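Local coordinates for hydrophilic protein, virA protein (Chromobacterium violaceum, PDB 3BO6) that probably acts as a phosphothreonine lyase effector of the SpvC family, removing phosphate from phosphothreonine by beta-elimination, at residues T14-H17 and S18-Q22; A149-L152 and H153-Q157. One frame throughout, in Å; residues are numbered along the deposited sequence. Where two conformers were deposited one is given.

Contact 1 (T14-H17 and S18-Q22); sequences TNFH and SLHNQ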
ATOM      1  N   THR A  14      19.665   8.353   9.199  1.00  9.58           N
ATOM      2  CA  THR A  14      20.518   9.531   9.272  1.00 12.25           C
ATOM      3  C   THR A  14      19.682  10.796   9.371  1.00 10.62           C
ATOM      4  O   THR A  14      20.035  11.737  10.080  1.00 14.05           O
ATOM      5  CB  THR A  14      21.421   9.622   8.031  1.00 13.41           C
ATOM      6  OG1 THR A  14      22.277   8.478   7.985  1.00 15.83           O
ATOM      7  CG2 THR A  14      22.268  10.893   8.064  1.00 16.10           C
ATOM      8  N   ASN A  15      18.560  10.817   8.663  1.00 10.66           N
ATOM      9  CA  ASN A  15      17.780  12.041   8.530  1.00  9.04           C
ATOM     10  C   ASN A  15      16.442  12.007   9.253  1.00  8.78           C
ATOM     11  O   ASN A  15      15.591  12.863   9.024  1.00 11.17           O
ATOM     12  CB  ASN A  15      17.596  12.381   7.047  1.00 10.17           C
ATOM     13  CG  ASN A  15      18.916  12.717   6.376  1.00 15.18           C
ATOM     14  OD1 ASN A  15      19.519  13.742   6.673  1.00 18.30           O
ATOM     15  ND2 ASN A  15      19.378  11.847   5.483  1.00 18.96           N
ATOM     16  N   PHE A  16      16.282  11.028  10.143  1.00  9.40           N
ATOM     17  CA  PHE A  16      15.012  10.787  10.831  1.00  8.42           C
ATOM     18  C   PHE A  16      14.422  12.041  11.475  1.00  9.23           C
ATOM     19  O   PHE A  16      13.277  12.418  11.191  1.00  8.30           O
ATOM     20  CB  PHE A  16      15.211   9.684  11.876  1.00  8.22           C
ATOM     21  CG  PHE A  16      13.933   9.204  12.519  1.00  7.18           C
ATOM     22  CD1 PHE A  16      13.004   8.487  11.785  1.00 11.56           C
ATOM     23  CD2 PHE A  16      13.693   9.417  13.868  1.00 11.26           C
ATOM     24  CE1 PHE A  16      11.859   8.015  12.369  1.00  8.95           C
ATOM     25  CE2 PHE A  16      12.532   8.944  14.465  1.00  8.44           C
ATOM     26  CZ  PHE A  16      11.609   8.243  13.698  1.00  9.73           C
ATOM     27  N   HIS A  17      15.199  12.693  12.338  1.00  9.13           N
ATOM     28  CA  HIS A  17      14.728  13.890  13.011  1.00 10.73           C
ATOM     29  C   HIS A  17      14.234  14.970  12.044  1.00  8.98           C
ATOM     30  O   HIS A  17      13.133  15.506  12.204  1.00  9.45           O
ATOM     31  CB  HIS A  17      15.818  14.466  13.911  1.00 12.27           C
ATOM     32  CG  HIS A  17      15.336  15.608  14.743  1.00 10.32           C
ATOM     33  ND1 HIS A  17      15.607  16.926  14.444  1.00 18.73           N
ATOM     34  CD2 HIS A  17      14.530  15.625  15.831  1.00  7.00           C
ATOM     35  CE1 HIS A  17      15.021  17.704  15.335  1.00 16.55           C
ATOM     36  NE2 HIS A  17      14.362  16.939  16.190  1.00 14.94           N
ATOM     37  N   SER A  18      15.046  15.275  11.040  1.00  9.18           N
ATOM     38  CA  SER A  18      14.672  16.291  10.054  1.00  9.73           C
ATOM     39  C   SER A  18      13.420  15.910   9.270  1.00  8.69           C
ATOM     40  O   SER A  18      12.533  16.743   9.037  1.00 10.63           O
ATOM     41  CB  SER A  18      15.822  16.538   9.084  1.00 13.99           C
ATOM     42  OG  SER A  18      15.434  17.477   8.099  1.00 18.18           O
ATOM     43  N   LEU A  19      13.352  14.648   8.857  1.00  7.94           N
ATOM     44  CA  LEU A  19      12.233  14.176   8.054  1.00  8.01           C
ATOM     45  C   LEU A  19      10.898  14.307   8.769  1.00  6.79           C
ATOM     46  O   LEU A  19       9.971  14.924   8.232  1.00  8.23           O
ATOM     47  CB  LEU A  19      12.478  12.745   7.562  1.00  8.65           C
ATOM     48  CG  LEU A  19      13.534  12.607   6.459  1.00  9.83           C
ATOM     49  CD1 LEU A  19      13.925  11.141   6.249  1.00 11.68           C
ATOM     50  CD2 LEU A  19      13.049  13.225   5.152  1.00 10.28           C
ATOM     51  N   HIS A  20      10.763  13.766   9.979  1.00  7.46           N
ATOM     52  CA  HIS A  20       9.448  13.837  10.609  1.00  6.55           C
ATOM     53  C   HIS A  20       9.055  15.263  11.008  1.00  7.77           C
ATOM     54  O   HIS A  20       7.887  15.629  10.949  1.00  8.01           O
ATOM     55  CB  HIS A  20       9.253  12.810  11.748  1.00  8.09           C
ATOM     56  CG  HIS A  20       9.916  13.153  13.050  1.00  7.30           C
ATOM     57  ND1 HIS A  20       9.308  13.918  14.020  1.00 10.70           N
ATOM     58  CD2 HIS A  20      11.086  12.732  13.585  1.00  8.37           C
ATOM     59  CE1 HIS A  20      10.105  14.008  15.074  1.00  9.52           C
ATOM     60  NE2 HIS A  20      11.189  13.294  14.836  1.00  9.68           N
ATOM     61  N   ASN A  21      10.030  16.084  11.367  1.00  7.76           N
ATOM     62  CA  ASN A  21       9.716  17.470  11.667  1.00  7.67           C
ATOM     63  C   ASN A  21       9.345  18.302  10.432  1.00 11.00           C
ATOM     64  O   ASN A  21       8.490  19.193  10.524  1.00 13.11           O
ATOM     65  CB  ASN A  21      10.854  18.084  12.478  1.00  8.22           C
ATOM     66  CG  ASN A  21      10.810  17.660  13.927  1.00 14.13           C
ATOM     67  OD1 ASN A  21       9.902  18.040  14.658  1.00 12.05           O
ATOM     68  ND2 ASN A  21      11.785  16.852  14.347  1.00 11.78           N
ATOM     69  N   GLN A  22       9.972  18.029   9.286  1.00  8.93           N
ATOM     70  CA  GLN A  22       9.535  18.661   8.036  1.00  7.60           C
ATOM     71  C   GLN A  22       8.109  18.228   7.700  1.00 10.46           C
ATOM     72  O   GLN A  22       7.267  19.063   7.350  1.00 10.75           O
ATOM     73  CB  GLN A  22      10.446  18.288   6.865  1.00 10.12           C
ATOM     74  CG  GLN A  22      11.830  18.900   6.890  1.00 13.25           C
ATOM     75  CD  GLN A  22      12.655  18.453   5.702  1.00 23.07           C
ATOM     76  OE1 GLN A  22      13.620  17.704   5.846  1.00 27.77           O
ATOM     77  NE2 GLN A  22      12.258  18.886   4.510  1.00 23.83           N
TER
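His17 and Asn21 meet one turn apart on the first turns of helix 16-24, a short surface helix near the N-terminus, entered through Asn15 at its N-cap position. The Asn21 side chain can be followed from the backbone outward. Asn21 CB lies 3.5 Å from His17 O, and CG stays close to the same oxygen. At the tip, Asn21 ND2 bends back to donate to His17 O at 2.9 Å, with an N-H...O angle of 151°. Since the backbone N of Asn21 also donates to His17 O, at 3.3 Å, that oxygen is gripped by two N-H groups of one residue, arriving from opposite faces of its carbonyl plane. A chi1 of -78°, with CG beside the backbone N, folds the amide back along the helix for this. ND2 also lies over one face of the His17 imidazole, offset toward its rim, with ring and amide planes 56° apart. The other tip atom, OD1, turns to Arg24, whose NH1 supplies a hydrogen bond, so both ends of the amide are tied down.

His17 also belongs to an aromatic cluster with Phe16 and His20. The Phe16 and His20 rings are oblique, their centroids 5.4 Å apart, and His20 CD2 sits over a face of Phe16 near its rim. Leu217 of helix 213-219 touches both side chains. On another side of the helix, Leu19 donates its backbone N-H to Asn15 O and turns its isobutyl group toward Ala149 and Leu152 of helix 149-168. Asn15 CB brushes that group, 4.0 Å from Leu19 CD1. A more polar flank carries Ser18, whose OG donates to Gln22 OE1 at 2.9 Å.

Contact 2 (A149-L152 and H153-Q157); sequences ASSL and HNTRQ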
ATOM      1  N   ALA A 149      10.956  14.178   2.190  1.00  5.86           N
ATOM      2  CA  ALA A 149       9.923  14.512   3.172  1.00  5.75           C
ATOM      3  C   ALA A 149       8.554  14.701   2.522  1.00  7.87           C
ATOM      4  O   ALA A 149       7.539  14.235   3.052  1.00  6.89           O
ATOM      5  CB  ALA A 149      10.308  15.737   3.974  1.00  9.01           C
ATOM      6  N   SER A 150       8.520  15.352   1.363  1.00  7.61           N
ATOM      7  CA  SER A 150       7.265  15.570   0.645  0.50  8.04           C
ATOM      8  C   SER A 150       6.596  14.246   0.286  1.00  6.23           C
ATOM      9  O   SER A 150       5.392  14.068   0.462  1.00  6.80           O
ATOM     10  CB  SER A 150       7.501  16.390  -0.630  0.50 12.70           C
ATOM     11  OG  SER A 150       7.733  17.756  -0.329  0.50 14.25           O
ATOM     12  N   SER A 151       7.377  13.310  -0.239  1.00  7.33           N
ATOM     13  CA  SER A 151       6.811  12.020  -0.645  1.00  8.46           C
ATOM     14  C   SER A 151       6.331  11.200   0.571  1.00  4.28           C
ATOM     15  O   SER A 151       5.270  10.571   0.534  1.00  5.19           O
ATOM     16  CB  SER A 151       7.819  11.221  -1.469  1.00  8.80           C
ATOM     17  OG  SER A 151       7.190  10.101  -2.077  1.00 13.31           O
ATOM     18  N   LEU A 152       7.116  11.190   1.639  1.00  5.15           N
ATOM     19  CA  LEU A 152       6.686  10.558   2.879  1.00  4.90           C
ATOM     20  C   LEU A 152       5.354  11.155   3.366  1.00  5.83           C
ATOM     21  O   LEU A 152       4.429  10.410   3.713  1.00  4.19           O
ATOM     22  CB  LEU A 152       7.774  10.698   3.953  1.00  5.09           C
ATOM     23  CG  LEU A 152       9.032   9.875   3.648  1.00  3.86           C
ATOM     24  CD1 LEU A 152      10.220  10.400   4.446  1.00  6.89           C
ATOM     25  CD2 LEU A 152       8.791   8.382   3.906  1.00  6.65           C
ATOM     26  N   HIS A 153       5.256  12.486   3.385  1.00  5.03           N
ATOM     27  CA  HIS A 153       4.026  13.144   3.822  1.00  3.27           C
ATOM     28  C   HIS A 153       2.840  12.739   2.931  1.00  4.73           C
ATOM     29  O   HIS A 153       1.758  12.421   3.423  1.00  4.96           O
ATOM     30  CB  HIS A 153       4.221  14.670   3.806  1.00  5.99           C
ATOM     31  CG  HIS A 153       2.981  15.440   4.122  1.00  4.94           C
ATOM     32  ND1 HIS A 153       2.392  15.444   5.374  1.00  8.22           N
ATOM     33  CD2 HIS A 153       2.222  16.253   3.351  1.00  8.16           C
ATOM     34  CE1 HIS A 153       1.326  16.221   5.349  1.00  8.37           C
ATOM     35  NE2 HIS A 153       1.194  16.720   4.131  1.00  9.29           N
ATOM     36  N   ASN A 154       3.055  12.735   1.622  1.00  4.09           N
ATOM     37  CA  ASN A 154       1.966  12.407   0.702  1.00  5.74           C
ATOM     38  C   ASN A 154       1.521  10.964   0.904  1.00  4.42           C
ATOM     39  O   ASN A 154       0.342  10.651   0.783  1.00  6.37           O
ATOM     40  CB  ASN A 154       2.380  12.663  -0.745  1.00  7.47           C
ATOM     41  CG  ASN A 154       2.419  14.145  -1.090  1.00 13.91           C
ATOM     42  OD1 ASN A 154       1.685  14.948  -0.509  1.00 14.07           O
ATOM     43  ND2 ASN A 154       3.264  14.509  -2.049  1.00 12.15           N
ATOM     44  N   THR A 155       2.468  10.088   1.228  1.00  4.39           N
ATOM     45  CA  THR A 155       2.160   8.677   1.413  1.00  5.52           C
ATOM     46  C   THR A 155       1.357   8.495   2.682  1.00  3.80           C
ATOM     47  O   THR A 155       0.344   7.782   2.686  1.00  4.92           O
ATOM     48  CB  THR A 155       3.438   7.844   1.432  1.00  6.12           C
ATOM     49  OG1 THR A 155       4.111   8.026   0.183  1.00  6.14           O
ATOM     50  CG2 THR A 155       3.116   6.362   1.600  1.00  7.12           C
ATOM     51  N   ARG A 156       1.794   9.142   3.759  1.00  5.09           N
ATOM     52  CA  ARG A 156       1.056   9.081   5.006  1.00  2.82           C
ATOM     53  C   ARG A 156      -0.365   9.648   4.826  1.00  5.94           C
ATOM     54  O   ARG A 156      -1.352   9.060   5.302  1.00  5.07           O
ATOM     55  CB  ARG A 156       1.813   9.829   6.101  1.00  3.46           C
ATOM     56  CG  ARG A 156       1.115   9.799   7.452  1.00  4.83           C
ATOM     57  CD  ARG A 156       2.006  10.343   8.560  1.00  7.48           C
ATOM     58  NE  ARG A 156       1.280  10.443   9.823  1.00  7.92           N
ATOM     59  CZ  ARG A 156       1.835  10.292  11.028  1.00  8.85           C
ATOM     60  NH1 ARG A 156       3.130  10.014  11.146  1.00  8.47           N
ATOM     61  NH2 ARG A 156       1.089  10.411  12.124  1.00 14.04           N
ATOM     62  N   GLN A 157      -0.460  10.797   4.159  1.00  4.26           N
ATOM     63  CA  GLN A 157      -1.761  11.401   3.874  1.00  4.39           C
ATOM     64  C   GLN A 157      -2.640  10.459   3.031  1.00  5.40           C
ATOM     65  O   GLN A 157      -3.851  10.371   3.247  1.00  4.99           O
ATOM     66  CB  GLN A 157      -1.571  12.740   3.148  1.00  4.88           C
ATOM     67  CG  GLN A 157      -1.041  13.871   4.050  1.00  4.40           C
ATOM     68  CD  GLN A 157      -2.169  14.553   4.785  1.00 10.84           C
ATOM     69  OE1 GLN A 157      -3.089  15.083   4.163  1.00 10.37           O
ATOM     70  NE2 GLN A 157      -2.120  14.528   6.100  1.00 11.63           N
TER
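Four backbone bonds of the i to i+4 kind carry the chain through the opening turns of helix 149-168: His153 N, Asn154 N, Thr155 N and Arg156 N donate in turn to Ala149 O, Ser150 O, Ser151 O and Leu152 O. At the third step a side chain joins in. Thr155 OG1 donates to Ser151 O at 2.8 Å, while Thr155 N reaches the same oxygen at 2.9 Å from the opposite face of its carbonyl plane. With chi1 at -60°, OG1 lies beside the backbone N and turns back to the preceding turn, which gives the hydroxyl hydrogen of this buried threonine a partner within its own helix. Asn154 lays CB and CG along Ser150 O, with Asn154 CG at 3.4 Å; ND2 is about as close but badly angled for a bond, and Asn154 OD1 bonds to Ser29 OG. His153 rests CB against Ala149 O and sends its ring outward to give NE2 a bond with Pro27 O. Arg156 passes Leu152 O with its CB and runs out extended to the C-terminal end of the chain, where NH1 bonds to Leu217 O and Glu220 O. Donation to the carbonyl four residues back, shared with the backbone N-H, is a familiar way for a threonine hydroxyl to be accommodated inside an alpha-helix.

In the fold
Contact 1 lies at the surface, its centre about 22 Å from the centre of the chain, whereas contact 2 is partly buried at about 13 Å. They meet where helix 16-24 packs on helix 149-168: Leu19 CD2 stands 4.1 Å from Leu152 CD1, and Gln22 NE2 lies against Ala149 CB. The C-terminal helix 213-219 touches both, packing against helix 16-24 through Phe16 and His20 and against helix 149-168 through Leu152, Thr155 and Arg156. Each contact has a carbonyl holding a second, side-chain donor, an amide in 14-22 and a hydroxyl in 149-157. The outer one adds an aromatic cluster; the inner one sends His153, Asn154 and Arg156 to polar partners elsewhere in the chain, mostly backbone carbonyls.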